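Local structure of putative alpha-L-fucosidase (Bacteroides thetaiotaomicron VPI-5482, 3GZA) at residues A[371-376]-A[421-426]; A[386-391]-A[409-414]; A[90-93]-A[98-101]. The protein probably hydrolyses alpha-L-fucosidic linkages as a member of glycosyl hydrolase family 29, with a TIM-barrel domain followed by a beta-sandwich domain. All coordinates share one frame; numbering follows the deposited sequence.

Contact 1. Residues A[371-376]-A[421-426]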
ATOM      1  N   CYS A 371     -31.411 -18.593  40.499  1.00 25.00           N
ATOM      2  CA  CYS A 371     -30.389 -18.262  41.483  0.50 24.14           C
ATOM      3  C   CYS A 371     -29.148 -17.822  40.745  1.00 24.89           C
ATOM      4  O   CYS A 371     -28.911 -18.270  39.625  1.00 24.77           O
ATOM      5  CB  CYS A 371     -30.002 -19.470  42.332  0.50 24.43           C
ATOM      6  SG  CYS A 371     -31.201 -19.998  43.519  0.50 20.83           S
ATOM      7  N   ILE A 372     -28.347 -16.972  41.375  1.00 24.96           N
ATOM      8  CA  ILE A 372     -27.061 -16.574  40.844  1.00 25.18           C
ATOM      9  C   ILE A 372     -26.076 -16.890  41.948  1.00 25.25           C
ATOM     10  O   ILE A 372     -26.396 -16.695  43.115  1.00 25.36           O
ATOM     11  CB  ILE A 372     -27.030 -15.083  40.443  1.00 25.11           C
ATOM     12  CG1 ILE A 372     -27.844 -14.902  39.152  1.00 25.82           C
ATOM     13  CG2 ILE A 372     -25.600 -14.550  40.288  1.00 26.86           C
ATOM     14  CD1 ILE A 372     -27.852 -13.505  38.627  1.00 25.83           C
ATOM     15  N   ILE A 373     -24.923 -17.447  41.562  1.00 24.57           N
ATOM     16  CA  ILE A 373     -23.837 -17.728  42.501  1.00 24.45           C
ATOM     17  C   ILE A 373     -22.594 -17.137  41.882  1.00 24.87           C
ATOM     18  O   ILE A 373     -22.391 -17.263  40.679  1.00 24.00           O
ATOM     19  CB  ILE A 373     -23.564 -19.219  42.683  1.00 24.13           C
ATOM     20  CG1 ILE A 373     -24.864 -20.023  42.773  1.00 25.88           C
ATOM     21  CG2 ILE A 373     -22.607 -19.456  43.923  1.00 23.56           C
ATOM     22  CD1 ILE A 373     -24.654 -21.542  42.644  1.00 29.93           C
ATOM     23  N   GLN A 374     -21.790 -16.451  42.683  1.00 24.37           N
ATOM     24  CA  GLN A 374     -20.526 -15.888  42.209  1.00 24.71           C
ATOM     25  C   GLN A 374     -19.430 -16.127  43.219  1.00 24.64           C
ATOM     26  O   GLN A 374     -19.636 -15.894  44.410  1.00 24.16           O
ATOM     27  CB  GLN A 374     -20.632 -14.372  41.995  1.00 25.34           C
ATOM     28  CG  GLN A 374     -21.654 -13.891  41.001  1.00 23.85           C
ATOM     29  CD  GLN A 374     -21.502 -12.407  40.728  1.00 26.63           C
ATOM     30  OE1 GLN A 374     -22.208 -11.604  41.331  1.00 27.92           O
ATOM     31  NE2 GLN A 374     -20.542 -12.027  39.891  1.00 26.14           N
ATOM     32  N   GLU A 375     -18.278 -16.607  42.741  1.00 24.31           N
ATOM     33  CA  GLU A 375     -17.087 -16.723  43.557  1.00 24.63           C
ATOM     34  C   GLU A 375     -16.280 -15.426  43.427  1.00 24.47           C
ATOM     35  O   GLU A 375     -16.455 -14.681  42.469  1.00 25.68           O
ATOM     36  CB  GLU A 375     -16.219 -17.898  43.118  1.00 24.15           C
ATOM     37  CG  GLU A 375     -16.834 -19.246  43.338  1.00 24.68           C
ATOM     38  CD  GLU A 375     -15.894 -20.390  42.972  1.00 23.61           C
ATOM     39  OE1 GLU A 375     -15.933 -20.768  41.794  1.00 23.78           O
ATOM     40  OE2 GLU A 375     -15.160 -20.918  43.876  1.00 23.83           O
ATOM     41  N   ASN A 376     -15.421 -15.153  44.422  1.00 25.53           N
ATOM     42  CA  ASN A 376     -14.483 -14.029  44.362  1.00 26.05           C
ATOM     43  C   ASN A 376     -13.340 -14.521  43.435  1.00 25.52           C
ATOM     44  O   ASN A 376     -12.399 -15.181  43.866  1.00 25.87           O
ATOM     45  CB  ASN A 376     -13.955 -13.687  45.758  1.00 27.21           C
ATOM     46  CG  ASN A 376     -13.379 -12.309  45.836  1.00 29.44           C
ATOM     47  OD1 ASN A 376     -13.395 -11.563  44.870  1.00 34.06           O
ATOM     48  ND2 ASN A 376     -12.909 -11.942  47.018  1.00 32.16           N
ATOM     49  N   LEU A 421     -33.652 -20.681  50.433  1.00 27.99           N
ATOM     50  CA  LEU A 421     -32.810 -21.464  49.524  1.00 28.72           C
ATOM     51  C   LEU A 421     -31.534 -21.793  50.260  1.00 29.28           C
ATOM     52  O   LEU A 421     -31.111 -21.055  51.155  1.00 30.26           O
ATOM     53  CB  LEU A 421     -32.435 -20.700  48.264  1.00 29.61           C
ATOM     54  CG  LEU A 421     -33.522 -20.412  47.242  1.00 30.50           C
ATOM     55  CD1 LEU A 421     -32.848 -19.853  46.014  1.00 32.98           C
ATOM     56  CD2 LEU A 421     -34.320 -21.650  46.890  1.00 32.72           C
ATOM     57  N   ARG A 422     -30.890 -22.883  49.877  1.00 28.32           N
ATOM     58  CA  ARG A 422     -29.644 -23.239  50.525  1.00 27.92           C
ATOM     59  C   ARG A 422     -28.658 -23.748  49.506  1.00 26.87           C
ATOM     60  O   ARG A 422     -28.966 -24.648  48.735  1.00 27.09           O
ATOM     61  CB  ARG A 422     -29.839 -24.288  51.609  1.00 27.94           C
ATOM     62  CG  ARG A 422     -28.564 -24.600  52.411  1.00 30.60           C
ATOM     63  CD  ARG A 422     -28.891 -25.402  53.630  1.00 32.21           C
ATOM     64  NE  ARG A 422     -29.515 -26.679  53.291  1.00 34.84           N
ATOM     65  CZ  ARG A 422     -30.103 -27.488  54.178  1.00 37.61           C
ATOM     66  NH1 ARG A 422     -30.189 -27.150  55.463  1.00 36.69           N
ATOM     67  NH2 ARG A 422     -30.647 -28.633  53.786  1.00 38.99           N
ATOM     68  N   LEU A 423     -27.473 -23.163  49.536  1.00 26.34           N
ATOM     69  CA  LEU A 423     -26.362 -23.562  48.672  1.00 25.74           C
ATOM     70  C   LEU A 423     -25.388 -24.391  49.504  1.00 26.14           C
ATOM     71  O   LEU A 423     -24.928 -23.943  50.545  1.00 25.43           O
ATOM     72  CB  LEU A 423     -25.649 -22.319  48.166  1.00 25.66           C
ATOM     73  CG  LEU A 423     -24.332 -22.532  47.403  1.00 26.40           C
ATOM     74  CD1 LEU A 423     -24.567 -23.263  46.090  1.00 25.48           C
ATOM     75  CD2 LEU A 423     -23.707 -21.187  47.191  1.00 27.99           C
ATOM     76  N   THR A 424     -25.121 -25.611  49.061  1.00 26.13           N
ATOM     77  CA  THR A 424     -24.150 -26.486  49.711  1.00 26.64           C
ATOM     78  C   THR A 424     -23.050 -26.790  48.701  1.00 25.91           C
ATOM     79  O   THR A 424     -23.340 -27.247  47.597  1.00 27.25           O
ATOM     80  CB  THR A 424     -24.771 -27.801  50.138  1.00 26.93           C
ATOM     81  OG1 THR A 424     -25.873 -27.527  51.015  1.00 27.13           O
ATOM     82  CG2 THR A 424     -23.751 -28.663  50.847  1.00 28.38           C
ATOM     83  N   VAL A 425     -21.813 -26.497  49.069  1.00 26.37           N
ATOM     84  CA  VAL A 425     -20.646 -26.820  48.241  1.00 26.43           C
ATOM     85  C   VAL A 425     -20.120 -28.141  48.834  1.00 26.28           C
ATOM     86  O   VAL A 425     -19.519 -28.151  49.916  1.00 26.11           O
ATOM     87  CB  VAL A 425     -19.579 -25.715  48.318  1.00 27.00           C
ATOM     88  CG1 VAL A 425     -18.313 -26.089  47.494  1.00 26.23           C
ATOM     89  CG2 VAL A 425     -20.143 -24.377  47.827  1.00 27.01           C
ATOM     90  N   SER A 426     -20.417 -29.256  48.170  1.00 26.35           N
ATOM     91  CA  SER A 426     -20.009 -30.580  48.651  1.00 26.86           C
ATOM     92  C   SER A 426     -18.557 -30.963  48.342  1.00 27.35           C
ATOM     93  O   SER A 426     -17.994 -31.845  49.012  1.00 26.95           O
ATOM     94  CB  SER A 426     -20.939 -31.645  48.098  1.00 27.57           C
ATOM     95  OG  SER A 426     -21.036 -31.540  46.706  1.00 28.16           O
TER
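Ile373 and Leu423 meet in the interior between two beta sheets, a worked example of how facing sheets pack through side chains. Strand 366-375 belongs to one antiparallel sheet and strand 420-428 to the other, and the CA atoms of Ile373 and Leu423 stand 8.9 Å apart, so the branches of both residues are needed to close the gap. They do so twice. Ile373 CD1 touches Leu423 CD1 at 3.9 Å, while Ile373 CG2 meets Leu423 CD2, also at 3.9 Å, and the two side chains slant across one another. Leu423 carries CG anti to its own backbone N (chi1 172°), which presents both of its methyl groups to the isoleucine.

One pair back towards the N-terminal end of both strands, Cys371 and Leu421 also face each other. Cys371 has two conformers, and the separation of the sulfur in the one given from Leu421 CD1 is shorter than normal packing allows; the closeness of this approach is therefore doubtful.

The polar bonds of these two strands are made to neighbouring strands and loops, not across this pair. Backbone hydrogen bonds join Cys371 to Glu411 and Ile373 to Arg409 in the first sheet. Arg422 forms a salt bridge with Glu389 and a cation-pi contact with Trp396, both in the second.

Such a division of labour fits the F5/8 type C family to which this region is assigned. Backbone bonding organises each sheet, whereas methyl-to-methyl contact without polar direction joins this part of one sheet to the other.

Contact 2. Residues A[386-391]-A[409-414]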
ATOM      1  N   TYR A 386     -21.647 -28.469  43.736  1.00 25.26           N
ATOM      2  CA  TYR A 386     -22.603 -27.765  44.593  1.00 25.22           C
ATOM      3  C   TYR A 386     -24.036 -28.185  44.317  1.00 25.34           C
ATOM      4  O   TYR A 386     -24.358 -28.743  43.271  1.00 24.69           O
ATOM      5  CB  TYR A 386     -22.504 -26.244  44.430  1.00 24.93           C
ATOM      6  CG  TYR A 386     -23.018 -25.771  43.094  1.00 24.87           C
ATOM      7  CD1 TYR A 386     -24.383 -25.515  42.894  1.00 25.30           C
ATOM      8  CD2 TYR A 386     -22.161 -25.599  41.996  1.00 23.39           C
ATOM      9  CE1 TYR A 386     -24.859 -25.119  41.656  1.00 24.39           C
ATOM     10  CE2 TYR A 386     -22.630 -25.193  40.792  1.00 22.51           C
ATOM     11  CZ  TYR A 386     -23.971 -24.950  40.611  1.00 24.71           C
ATOM     12  OH  TYR A 386     -24.451 -24.538  39.388  1.00 26.50           O
ATOM     13  N   GLN A 387     -24.899 -27.935  45.293  1.00 26.19           N
ATOM     14  CA  GLN A 387     -26.319 -28.204  45.132  1.00 27.27           C
ATOM     15  C   GLN A 387     -27.094 -27.017  45.674  1.00 26.66           C
ATOM     16  O   GLN A 387     -26.624 -26.344  46.578  1.00 26.60           O
ATOM     17  CB  GLN A 387     -26.773 -29.439  45.903  1.00 28.04           C
ATOM     18  CG  GLN A 387     -26.022 -30.719  45.605  1.00 31.96           C
ATOM     19  CD  GLN A 387     -24.710 -30.811  46.374  1.00 34.37           C
ATOM     20  OE1 GLN A 387     -24.697 -30.691  47.611  1.00 38.04           O
ATOM     21  NE2 GLN A 387     -23.600 -31.038  45.648  1.00 33.16           N
ATOM     22  N   ILE A 388     -28.256 -26.739  45.087  1.00 26.58           N
ATOM     23  CA  ILE A 388     -29.130 -25.709  45.631  1.00 26.73           C
ATOM     24  C   ILE A 388     -30.433 -26.398  46.010  1.00 26.26           C
ATOM     25  O   ILE A 388     -30.990 -27.179  45.228  1.00 26.49           O
ATOM     26  CB  ILE A 388     -29.383 -24.566  44.667  1.00 26.95           C
ATOM     27  CG1 ILE A 388     -28.050 -23.868  44.321  1.00 27.10           C
ATOM     28  CG2 ILE A 388     -30.413 -23.562  45.269  1.00 26.71           C
ATOM     29  CD1 ILE A 388     -28.180 -22.811  43.345  1.00 28.98           C
ATOM     30  N   GLU A 389     -30.869 -26.148  47.238  1.00 26.21           N
ATOM     31  CA  GLU A 389     -32.113 -26.688  47.777  1.00 26.49           C
ATOM     32  C   GLU A 389     -33.049 -25.548  48.093  1.00 26.78           C
ATOM     33  O   GLU A 389     -32.597 -24.452  48.387  1.00 27.19           O
ATOM     34  CB  GLU A 389     -31.849 -27.452  49.069  1.00 26.57           C
ATOM     35  CG  GLU A 389     -31.090 -28.716  48.890  1.00 26.74           C
ATOM     36  CD  GLU A 389     -30.735 -29.309  50.227  1.00 28.76           C
ATOM     37  OE1 GLU A 389     -29.775 -28.791  50.842  1.00 30.40           O
ATOM     38  OE2 GLU A 389     -31.405 -30.267  50.657  1.00 29.50           O
ATOM     39  N   ALA A 390     -34.346 -25.825  47.995  1.00 26.95           N
ATOM     40  CA  ALA A 390     -35.395 -24.875  48.344  1.00 27.21           C
ATOM     41  C   ALA A 390     -36.211 -25.478  49.465  1.00 27.31           C
ATOM     42  O   ALA A 390     -36.495 -26.687  49.461  1.00 27.39           O
ATOM     43  CB  ALA A 390     -36.286 -24.593  47.136  1.00 26.56           C
ATOM     44  N   LYS A 391     -36.543 -24.653  50.450  1.00 28.24           N
ATOM     45  CA  LYS A 391     -37.396 -25.101  51.568  1.00 28.71           C
ATOM     46  C   LYS A 391     -38.829 -24.861  51.137  1.00 28.88           C
ATOM     47  O   LYS A 391     -39.289 -23.725  51.107  1.00 28.74           O
ATOM     48  CB  LYS A 391     -37.055 -24.364  52.866  1.00 29.45           C
ATOM     49  CG  LYS A 391     -37.828 -24.889  54.066  1.00 31.79           C
ATOM     50  CD  LYS A 391     -37.551 -24.098  55.342  1.00 36.02           C
ATOM     51  CE  LYS A 391     -36.437 -24.682  56.193  1.00 37.87           C
ATOM     52  NZ  LYS A 391     -36.903 -25.846  57.002  1.00 37.86           N
ATOM     53  N   ARG A 409     -22.540 -17.809  37.846  1.00 23.47           N
ATOM     54  CA  ARG A 409     -23.318 -18.969  37.489  1.00 23.41           C
ATOM     55  C   ARG A 409     -24.751 -18.516  37.586  1.00 23.96           C
ATOM     56  O   ARG A 409     -25.154 -18.011  38.655  1.00 23.36           O
ATOM     57  CB  ARG A 409     -23.099 -20.110  38.488  1.00 24.60           C
ATOM     58  CG  ARG A 409     -23.893 -21.400  38.207  1.00 24.61           C
ATOM     59  CD  ARG A 409     -23.360 -22.124  37.026  1.00 23.43           C
ATOM     60  NE  ARG A 409     -24.173 -23.272  36.663  1.00 22.97           N
ATOM     61  CZ  ARG A 409     -24.792 -23.454  35.504  1.00 24.60           C
ATOM     62  NH1 ARG A 409     -24.781 -22.556  34.537  1.00 26.04           N
ATOM     63  NH2 ARG A 409     -25.483 -24.566  35.318  1.00 26.69           N
ATOM     64  N   ILE A 410     -25.519 -18.727  36.514  1.00 24.27           N
ATOM     65  CA  ILE A 410     -26.964 -18.467  36.551  1.00 23.61           C
ATOM     66  C   ILE A 410     -27.621 -19.815  36.477  1.00 24.67           C
ATOM     67  O   ILE A 410     -27.349 -20.568  35.560  1.00 25.59           O
ATOM     68  CB  ILE A 410     -27.434 -17.546  35.396  1.00 23.16           C
ATOM     69  CG1 ILE A 410     -26.801 -16.159  35.554  1.00 21.84           C
ATOM     70  CG2 ILE A 410     -29.012 -17.385  35.365  1.00 22.07           C
ATOM     71  CD1 ILE A 410     -26.946 -15.231  34.357  1.00 24.08           C
ATOM     72  N   GLU A 411     -28.479 -20.114  37.453  1.00 24.78           N
ATOM     73  CA  GLU A 411     -29.247 -21.353  37.483  1.00 25.54           C
ATOM     74  C   GLU A 411     -30.730 -21.018  37.359  1.00 26.54           C
ATOM     75  O   GLU A 411     -31.219 -20.142  38.043  1.00 26.89           O
ATOM     76  CB  GLU A 411     -29.030 -22.062  38.810  1.00 24.59           C
ATOM     77  CG  GLU A 411     -27.718 -22.852  38.968  1.00 25.52           C
ATOM     78  CD  GLU A 411     -27.726 -24.204  38.255  1.00 29.95           C
ATOM     79  OE1 GLU A 411     -28.633 -24.468  37.427  1.00 28.52           O
ATOM     80  OE2 GLU A 411     -26.819 -25.027  38.575  1.00 30.29           O
ATOM     81  N   LYS A 412     -31.431 -21.760  36.511  1.00 28.31           N
ATOM     82  CA  LYS A 412     -32.869 -21.592  36.287  1.00 28.62           C
ATOM     83  C   LYS A 412     -33.488 -22.937  36.502  1.00 28.45           C
ATOM     84  O   LYS A 412     -32.975 -23.934  36.020  1.00 29.04           O
ATOM     85  CB  LYS A 412     -33.115 -21.172  34.849  1.00 29.35           C
ATOM     86  CG  LYS A 412     -34.586 -20.877  34.470  1.00 32.47           C
ATOM     87  CD  LYS A 412     -34.646 -20.453  32.992  1.00 35.68           C
ATOM     88  CE  LYS A 412     -35.996 -19.984  32.539  1.00 37.82           C
ATOM     89  NZ  LYS A 412     -37.004 -21.070  32.555  1.00 41.01           N
ATOM     90  N   PHE A 413     -34.621 -22.975  37.192  1.00 28.66           N
ATOM     91  CA  PHE A 413     -35.276 -24.233  37.493  1.00 28.23           C
ATOM     92  C   PHE A 413     -36.770 -24.010  37.545  1.00 29.35           C
ATOM     93  O   PHE A 413     -37.225 -22.880  37.514  1.00 29.05           O
ATOM     94  CB  PHE A 413     -34.736 -24.808  38.817  1.00 28.06           C
ATOM     95  CG  PHE A 413     -34.548 -23.774  39.901  1.00 27.42           C
ATOM     96  CD1 PHE A 413     -35.588 -23.439  40.750  1.00 28.86           C
ATOM     97  CD2 PHE A 413     -33.347 -23.120  40.045  1.00 28.35           C
ATOM     98  CE1 PHE A 413     -35.425 -22.471  41.737  1.00 28.04           C
ATOM     99  CE2 PHE A 413     -33.180 -22.162  41.038  1.00 27.84           C
ATOM    100  CZ  PHE A 413     -34.223 -21.831  41.869  1.00 28.91           C
ATOM    101  N   GLU A 414     -37.513 -25.109  37.571  1.00 30.31           N
ATOM    102  CA  GLU A 414     -38.967 -25.067  37.645  1.00 31.49           C
ATOM    103  C   GLU A 414     -39.326 -24.319  38.930  1.00 30.79           C
ATOM    104  O   GLU A 414     -38.769 -24.615  39.979  1.00 31.08           O
ATOM    105  CB  GLU A 414     -39.518 -26.492  37.623  1.00 32.21           C
ATOM    106  CG  GLU A 414     -41.023 -26.612  37.638  1.00 36.27           C
ATOM    107  CD  GLU A 414     -41.721 -26.130  36.344  1.00 40.54           C
ATOM    108  OE1 GLU A 414     -41.036 -25.809  35.333  1.00 42.29           O
ATOM    109  OE2 GLU A 414     -42.988 -26.118  36.361  1.00 45.46           O
TER
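Tyr386 reaches across the beta-sandwich from strand 383-392 and places its hydroxyl between Arg409 and Glu411, two residues of strand 409-418 in the facing sheet. Tyrosine and glutamate come at each other from the two sheets: OE2 of Glu411 lies at the ring edge, near the ring plane, and accepts a hydrogen bond from Tyr386 OH at 2.6 Å. Ring and carboxylate planes are 76° apart, and the hydroxyl comes in on the anti side of OE2. Arginine instead crosses the tyrosine at about a right angle. Its NE donates to Tyr386 OH at 3.0 Å, with the oxygen close to the guanidinium plane. Tyr386 already points across the gap, and chi1 70°, with CG between the backbone N and the carbonyl carbon, sets where the ring carries its hydroxyl.

A salt bridge from Arg409 NH2 to Glu411 OE2, 3.6 Å long, closes the triangle. Beside it, Ile388 CD1 rests on the aliphatic CG of Glu411 at 4.4 Å. Arg409 also gives NH1 to the carbonyl of Gly308 and forms a cation-pi contact with Tyr229.

A phenylalanine here would probably leave Arg409 NE without this acceptor and Glu411 OE2 without this donor, severing the polar link between the sheets.

The hydroxyl thus works as donor and acceptor at once, and the buried carboxylate is probably stabilised as an anion by the hydroxyl and the arginine together.

Contact 3. Residues A[90-93]-A[98-101]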
ATOM      1  N   GLN A  90      -4.533   6.756  11.284  1.00 25.19           N
ATOM      2  CA  GLN A  90      -3.463   7.539  10.637  1.00 24.15           C
ATOM      3  C   GLN A  90      -2.133   6.809  10.874  1.00 24.06           C
ATOM      4  O   GLN A  90      -1.403   7.115  11.804  1.00 26.52           O
ATOM      5  CB  GLN A  90      -3.391   8.923  11.227  1.00 24.80           C
ATOM      6  CG  GLN A  90      -4.554   9.786  10.781  1.00 22.92           C
ATOM      7  CD  GLN A  90      -4.430  10.301   9.338  1.00 24.42           C
ATOM      8  OE1 GLN A  90      -3.425  10.914   8.967  1.00 25.37           O
ATOM      9  NE2 GLN A  90      -5.462  10.050   8.538  1.00 23.49           N
ATOM     10  N   SER A  91      -1.796   5.890   9.973  1.00 24.43           N
ATOM     11  CA  SER A  91      -0.561   5.125  10.155  1.00 23.80           C
ATOM     12  C   SER A  91       0.573   5.733   9.344  1.00 24.63           C
ATOM     13  O   SER A  91       0.336   6.324   8.296  1.00 24.30           O
ATOM     14  CB  SER A  91      -0.732   3.684   9.643  1.00 24.63           C
ATOM     15  OG  SER A  91       0.440   2.907   9.834  1.00 23.93           O
ATOM     16  N   ASP A  92       1.774   5.633   9.900  1.00 23.14           N
ATOM     17  CA  ASP A  92       3.001   6.060   9.219  1.00 23.65           C
ATOM     18  C   ASP A  92       3.810   4.885   8.656  1.00 24.52           C
ATOM     19  O   ASP A  92       4.947   5.068   8.196  1.00 23.58           O
ATOM     20  CB  ASP A  92       3.836   6.846  10.198  1.00 24.77           C
ATOM     21  CG  ASP A  92       3.078   8.037  10.749  1.00 26.69           C
ATOM     22  OD1 ASP A  92       2.557   8.829   9.922  1.00 24.72           O
ATOM     23  OD2 ASP A  92       3.032   8.209  12.002  1.00 27.56           O
ATOM     24  N   VAL A  93       3.222   3.693   8.726  1.00 24.14           N
ATOM     25  CA  VAL A  93       3.881   2.482   8.259  1.00 24.92           C
ATOM     26  C   VAL A  93       3.058   1.677   7.302  1.00 24.72           C
ATOM     27  O   VAL A  93       3.640   1.042   6.397  1.00 25.15           O
ATOM     28  CB  VAL A  93       4.420   1.598   9.448  1.00 24.75           C
ATOM     29  CG1 VAL A  93       5.379   2.423  10.320  1.00 26.36           C
ATOM     30  CG2 VAL A  93       3.266   1.056  10.306  1.00 26.64           C
ATOM     31  N   LEU A  98      -6.340   5.406   6.323  1.00 24.68           N
ATOM     32  CA  LEU A  98      -7.167   6.591   6.140  1.00 24.41           C
ATOM     33  C   LEU A  98      -6.478   7.781   5.500  1.00 24.69           C
ATOM     34  O   LEU A  98      -7.161   8.702   4.974  1.00 24.34           O
ATOM     35  CB  LEU A  98      -7.902   6.911   7.441  1.00 23.77           C
ATOM     36  CG  LEU A  98      -8.969   5.874   7.785  1.00 24.35           C
ATOM     37  CD1 LEU A  98      -9.422   6.171   9.254  1.00 26.11           C
ATOM     38  CD2 LEU A  98     -10.174   5.844   6.809  1.00 24.91           C
ATOM     39  N   LYS A  99      -5.145   7.803   5.493  1.00 24.87           N
ATOM     40  CA  LYS A  99      -4.412   8.850   4.772  1.00 23.63           C
ATOM     41  C   LYS A  99      -4.695   8.793   3.252  1.00 24.21           C
ATOM     42  O   LYS A  99      -4.533   9.806   2.576  1.00 23.76           O
ATOM     43  CB  LYS A  99      -2.902   8.707   4.984  1.00 24.43           C
ATOM     44  CG  LYS A  99      -2.451   9.003   6.381  1.00 25.76           C
ATOM     45  CD  LYS A  99      -0.959   8.957   6.509  1.00 26.25           C
ATOM     46  CE  LYS A  99      -0.459   9.404   7.856  1.00 27.45           C
ATOM     47  NZ  LYS A  99      -0.676  10.869   8.092  1.00 24.28           N
ATOM     48  N   ALA A 100      -5.073   7.621   2.748  1.00 24.74           N
ATOM     49  CA  ALA A 100      -5.198   7.442   1.300  1.00 24.23           C
ATOM     50  C   ALA A 100      -6.486   7.910   0.696  1.00 24.83           C
ATOM     51  O   ALA A 100      -6.568   8.090  -0.517  1.00 24.47           O
ATOM     52  CB  ALA A 100      -5.010   5.957   0.961  1.00 25.25           C
ATOM     53  N   VAL A 101      -7.520   8.065   1.530  1.00 25.48           N
ATOM     54  CA  VAL A 101      -8.855   8.241   1.024  1.00 24.94           C
ATOM     55  C   VAL A 101      -9.320   9.677   1.011  1.00 25.32           C
ATOM     56  O   VAL A 101      -8.758  10.531   1.713  1.00 25.68           O
ATOM     57  CB  VAL A 101      -9.885   7.392   1.832  1.00 25.11           C
ATOM     58  CG1 VAL A 101      -9.548   5.921   1.777  1.00 24.97           C
ATOM     59  CG2 VAL A 101     -10.048   7.930   3.279  1.00 25.79           C
TER
HETATM   60  O   HOH W   1       0.660  10.565  10.631  1.00 23.15           O
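Lys99 stretches alongside the backbone of Ser91 to bring its ammonium group to Gln90, tying together two neighbouring parts of one loop. NZ donates to Gln90 OE1 at 2.9 Å, the donor tilted 30° from the carbonyl plane. A bend at the last torsion of the lysine (chi4 -68°) turns NZ out of an otherwise extended chain, while CE passes Ser91 O at 3.2 Å. NZ also donates to a water at 2.9 Å, and that water gives a hydrogen to Asp92 OD1 at 2.7 Å. The aspartate and the ammonium group are thus linked through water; direct separation of OD1 from NZ is 4.2 Å, too far for a direct ion pair.

The glutamine amide is used at both ends, for NE2 donates to the carbonyls of Gly106 and Gly108 and its flip is thereby probably decided. Its flat group also lies against Lys99 CG, 3.4 Å from OE1. Ser91 OG accepts from Val93 N at 3.1 Å, forming an ST turn, and has Glu168 OE1 as a further partner.

Asp92 sends OD2 to a salt bridge with Arg172, and its backbone N bonds Glu168 OE2. Across the dimer interface Lys99 packs on Lys99 of the second subunit, and Asp92 on Asn52 of that subunit. Lying between strand 75-79 and helix 110-121, the loop is fastened through Ser91, Asp92 and Val93 to the C-terminal part of helix 148-171.

Overall arrangement
Contacts 1 and 2 lie in one sandwich core. Their centres are 8 Å apart, contact 2 is nested within the chain loop closed by contact 1, and each joins one strand of either sheet. They touch directly where Thr424 O meets Gln387 N at 2.9 Å and where Leu421 CD2 packs on Ala390 CB. Strands 366-375 and 409-418 are neighbours in one sheet, 420-428 and 383-392 in the other. Contact 3 belongs to the fucosidase domain on the other side of the chain's centre, 52 Å and 55 Å from contacts 1 and 2 between centres and about 37 Å between nearest atoms. The sodium site of His31, Asp34 and Ile36 includes no residue of any contact.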